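PDB 1YB4: tartronic semialdehyde reductase from Salmonella typhimurium, which catalyses the reversible, NADH- or NADPH-dependent reduction of tartronate semialdehyde (2-hydroxy-3-oxopropanoate) to (R)-glycerate. Local coordinates for residues S96-P100 / I101-R105; C171-A174 / N175-V179. All coordinates share one frame; numbering follows the deposited sequence.

Contact 1 of 2, residues S96-P100 / I101-R105; sequences SSISP and IETKR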
loop_
_atom_site.group_PDB
_atom_site.type_symbol
_atom_site.label_atom_id
_atom_site.label_comp_id
_atom_site.label_asym_id
_atom_site.label_seq_id
_atom_site.Cartn_x
_atom_site.Cartn_y
_atom_site.Cartn_z
ATOM N N SER A 96 24.290 19.581 0.329
ATOM C CA SER A 96 23.733 18.523 -0.506
ATOM C C SER A 96 22.637 17.834 0.294
ATOM O O SER A 96 22.575 17.971 1.516
ATOM C CB SER A 96 24.785 17.458 -0.833
ATOM O OG SER A 96 26.002 18.003 -1.303
ATOM N N SER A 97 21.767 17.104 -0.395
ATOM C CA SER A 97 20.728 16.342 0.288
ATOM C C SER A 97 21.221 14.902 0.241
ATOM O O SER A 97 21.129 14.228 -0.789
ATOM C CB SER A 97 19.375 16.458 -0.422
ATOM O OG SER A 97 18.836 17.749 -0.269
ATOM N N ILE A 98 21.775 14.448 1.354
ATOM C CA ILE A 98 22.297 13.095 1.425
ATOM C C ILE A 98 21.712 12.377 2.630
ATOM O O ILE A 98 20.781 12.869 3.272
ATOM C CB ILE A 98 23.848 13.092 1.526
ATOM C CG1 ILE A 98 24.297 13.525 2.923
ATOM C CG2 ILE A 98 24.428 14.054 0.504
ATOM C CD1 ILE A 98 25.818 13.592 3.088
ATOM N N SER A 99 22.291 11.226 2.943
ATOM C CA SER A 99 21.834 10.396 4.035
ATOM C C SER A 99 22.038 10.962 5.422
ATOM O O SER A 99 23.146 11.339 5.792
ATOM C CB SER A 99 22.503 9.030 3.957
ATOM O OG SER A 99 22.345 8.339 5.182
ATOM N N PRO A 100 20.958 11.013 6.215
ATOM C CA PRO A 100 20.984 11.524 7.590
ATOM C C PRO A 100 21.954 10.745 8.485
ATOM O O PRO A 100 22.756 11.344 9.198
ATOM C CB PRO A 100 19.527 11.381 8.033
ATOM C CG PRO A 100 18.774 11.602 6.733
ATOM C CD PRO A 100 19.571 10.764 5.775
ATOM N N ILE A 101 21.879 9.413 8.429
ATOM C CA ILE A 101 22.756 8.542 9.217
ATOM C C ILE A 101 24.235 8.744 8.830
ATOM O O ILE A 101 25.123 8.762 9.694
ATOM C CB ILE A 101 22.405 7.034 9.013
ATOM C CG1 ILE A 101 20.969 6.748 9.463
ATOM C CG2 ILE A 101 23.365 6.164 9.795
ATOM C CD1 ILE A 101 19.908 7.358 8.573
ATOM N N GLU A 102 24.488 8.884 7.529
ATOM C CA GLU A 102 25.837 9.096 7.009
ATOM C C GLU A 102 26.395 10.413 7.515
ATOM O O GLU A 102 27.508 10.480 8.021
ATOM C CB GLU A 102 25.810 9.147 5.482
ATOM C CG GLU A 102 25.318 7.892 4.850
ATOM C CD GLU A 102 26.251 6.756 5.115
ATOM O OE1 GLU A 102 27.338 6.736 4.498
ATOM O OE2 GLU A 102 25.901 5.900 5.955
ATOM N N THR A 103 25.611 11.470 7.342
ATOM C CA THR A 103 26.021 12.792 7.782
ATOM C C THR A 103 26.476 12.744 9.235
ATOM O O THR A 103 27.449 13.399 9.605
ATOM C CB THR A 103 24.876 13.803 7.617
ATOM O OG1 THR A 103 24.651 14.036 6.218
ATOM C CG2 THR A 103 25.213 15.118 8.305
ATOM N N LYS A 104 25.779 11.958 10.054
ATOM C CA LYS A 104 26.135 11.825 11.457
ATOM C C LYS A 104 27.604 11.453 11.583
ATOM O O LYS A 104 28.333 12.069 12.357
ATOM C CB LYS A 104 25.283 10.746 12.130
ATOM C CG LYS A 104 23.794 11.079 12.283
ATOM C CD LYS A 104 23.504 11.882 13.550
ATOM C CE LYS A 104 22.000 12.078 13.761
ATOM N NZ LYS A 104 21.269 10.800 14.007
ATOM N N ARG A 105 28.052 10.462 10.817
ATOM C CA ARG A 105 29.448 10.061 10.929
ATOM C C ARG A 105 30.447 10.915 10.149
ATOM O O ARG A 105 31.609 11.007 10.531
ATOM C CB ARG A 105 29.627 8.576 10.596
ATOM C CG ARG A 105 29.559 8.209 9.139
ATOM C CD ARG A 105 30.182 6.827 8.933
ATOM N NE ARG A 105 30.051 6.349 7.561
ATOM C CZ ARG A 105 28.900 5.986 6.999
ATOM N NH1 ARG A 105 27.766 6.045 7.693
ATOM N NH2 ARG A 105 28.889 5.561 5.742
#
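Ser-99 O receives Thr-103 N at 2.9 Å in a nearly straight bond (169° at the hydrogen), and Lys-104 N reaches Pro-100 O one residue further on; the two bonds open the first turn of helix 100-111. The Ser-99 side chain crosses the start of that turn: with OG swung anti to its own backbone N (chi1 165°), it accepts from Glu-102 N at 3.2 Å, also close to linear. This is an N-cap, with Pro-100 in the first helical position, where its lack of an N-H costs no helix bond. Glu-102 CG, set beside its own backbone N (chi1 -61°), comes within 3.0 Å of Ser-99 OG; the rest of the chain bends away. Ahead of the cap, Ile-98 CG1 and CD1 both lie 3.4 Å from Thr-103 OG1. The whole element is the strand-to-helix junction after strand 90-94 in the Rossmann-type coenzyme domain. Pro-100 turns its ring to Gln-169, Thr-170 and Val-173 of helix 167-195. Further along the turn, Arg-105 NH1 gives a 2.6 Å bond to Glu-102 OE2, approaching from above the carboxylate plane; the placement of the rest of this charged pair is doubtful. Lys-104 NZ leaves the turn to bond Ala-196 O of the second subunit.

Contact 2 of 2, residues C171-A174 / N175-V179; sequences CKVA and NQIIV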
loop_
_atom_site.group_PDB
_atom_site.type_symbol
_atom_site.label_atom_id
_atom_site.label_comp_id
_atom_site.label_asym_id
_atom_site.label_seq_id
_atom_site.Cartn_x
_atom_site.Cartn_y
_atom_site.Cartn_z
ATOM N N CYS A 171 15.637 16.820 8.415
ATOM C CA CYS A 171 14.571 17.791 8.189
ATOM C C CYS A 171 14.193 17.840 6.709
ATOM O O CYS A 171 13.019 17.924 6.354
ATOM C CB CYS A 171 15.012 19.168 8.668
ATOM S SG CYS A 171 13.669 20.368 8.756
ATOM N N LYS A 172 15.194 17.785 5.840
ATOM C CA LYS A 172 14.929 17.805 4.411
ATOM C C LYS A 172 14.129 16.559 4.006
ATOM O O LYS A 172 13.146 16.670 3.282
ATOM C CB LYS A 172 16.244 17.858 3.628
ATOM C CG LYS A 172 16.086 17.783 2.108
ATOM C CD LYS A 172 15.285 18.951 1.571
ATOM C CE LYS A 172 15.140 18.868 0.060
ATOM N NZ LYS A 172 16.472 18.704 -0.597
ATOM N N VAL A 173 14.543 15.379 4.470
ATOM C CA VAL A 173 13.841 14.148 4.102
ATOM C C VAL A 173 12.385 14.225 4.503
ATOM O O VAL A 173 11.503 13.848 3.729
ATOM C CB VAL A 173 14.468 12.899 4.755
ATOM C CG1 VAL A 173 13.606 11.674 4.479
ATOM C CG2 VAL A 173 15.846 12.668 4.196
ATOM N N ALA A 174 12.145 14.725 5.714
ATOM C CA ALA A 174 10.791 14.868 6.243
ATOM C C ALA A 174 9.961 15.778 5.338
ATOM O O ALA A 174 8.781 15.530 5.105
ATOM C CB ALA A 174 10.841 15.426 7.667
ATOM N N ASN A 175 10.597 16.829 4.832
ATOM C CA ASN A 175 9.952 17.777 3.931
ATOM C C ASN A 175 9.513 17.038 2.656
ATOM O O ASN A 175 8.346 17.109 2.241
ATOM C CB ASN A 175 10.937 18.916 3.582
ATOM C CG ASN A 175 10.284 20.056 2.783
ATOM O OD1 ASN A 175 10.179 20.005 1.551
ATOM N ND2 ASN A 175 9.835 21.087 3.494
ATOM N N GLN A 176 10.442 16.304 2.053
ATOM C CA GLN A 176 10.150 15.577 0.820
ATOM C C GLN A 176 9.098 14.490 0.947
ATOM O O GLN A 176 8.376 14.218 -0.009
ATOM C CB GLN A 176 11.445 15.025 0.238
ATOM C CG GLN A 176 12.418 16.127 -0.140
ATOM C CD GLN A 176 11.755 17.217 -0.977
ATOM O OE1 GLN A 176 11.318 18.251 -0.460
ATOM N NE2 GLN A 176 11.658 16.975 -2.269
ATOM N N ILE A 177 8.992 13.876 2.122
ATOM C CA ILE A 177 7.965 12.854 2.324
ATOM C C ILE A 177 6.577 13.502 2.273
ATOM O O ILE A 177 5.691 13.036 1.565
ATOM C CB ILE A 177 8.101 12.148 3.695
ATOM C CG1 ILE A 177 9.279 11.182 3.690
ATOM C CG2 ILE A 177 6.835 11.401 4.015
ATOM C CD1 ILE A 177 9.560 10.581 5.050
ATOM N N ILE A 178 6.399 14.580 3.027
ATOM C CA ILE A 178 5.122 15.268 3.084
ATOM C C ILE A 178 4.752 15.894 1.755
ATOM O O ILE A 178 3.593 15.868 1.373
ATOM C CB ILE A 178 5.124 16.337 4.190
ATOM C CG1 ILE A 178 5.007 15.637 5.554
ATOM C CG2 ILE A 178 4.013 17.364 3.958
ATOM C CD1 ILE A 178 4.904 16.556 6.752
ATOM N N VAL A 179 5.718 16.449 1.033
ATOM C CA VAL A 179 5.377 17.051 -0.245
ATOM C C VAL A 179 4.846 15.973 -1.166
ATOM O O VAL A 179 3.870 16.188 -1.887
ATOM C CB VAL A 179 6.591 17.741 -0.895
ATOM C CG1 VAL A 179 6.197 18.368 -2.243
ATOM C CG2 VAL A 179 7.117 18.807 0.045
#
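Lys-172, the predicted active-site lysine, and Gln-176 lie one turn apart on helix 167-195: Lys-172 CE touches Gln-176 at CG and along its amide, CD and OE1, all near 3.9 Å, and the two chains run past each other at a slant. Lys-172 starts anti to its backbone N (chi1 176°) and bends at chi2 and chi4, which carries the amine off to hydrogen bonds with Ser-97 OG and Val-122 O. Gln-176 NE2 has a weak hydrogen bond to Asp-241 OD2. Beneath them the backbone is regular alpha-helix. Gln-176 N gives a 3.0 Å bond to Lys-172 O, straight to within 15° at the hydrogen, and Ile-177 N reaches Val-173 O at the same length. The next bond, Ile-178 N to Ala-174 O, is weak at 3.3 Å. The close part of the contact is side chain against backbone: Asn-175 CB sits 3.2 Å from Lys-172 O and Gln-176 CG 3.5 Å from the same oxygen. Looser is the apolar pair Val-173 CG1 and Ile-177 CD1, at 4.2 Å. No solvent side offsets this difference, since every touching residue is buried. Strand 134-139 covers Cys-171, Lys-172 and Asn-175 through Met-137, helix 235-251 packs on Val-173 and Ile-177 through Ala-245, and Phe-192 and Ala-189 of the second subunit lie against Val-173 and Ile-178.

Overall arrangement
Contact 1 is partly buried, at the start of helix 100-111 in the Rossmann-type NAD-binding domain, whereas contact 2 is wholly buried within the long helix 167-195, in the region of the 3-hydroxyisobutyrate dehydrogenase-type C-terminal domain. Their centres lie 14 Å apart, yet the two touch: besides the polar bridge from Ser-97 to Lys-172, Pro-100 CG is 4.0 Å from Val-173 CG2. The junction thus has a polar and an apolar point, the former at the predicted active-site lysine. Chemistry follows position. The helix start uses a serine hydroxyl and has a charged pair one turn on; the helix interior relies on successive backbone bonds and aliphatic packing, with subunit packing much more extensive there.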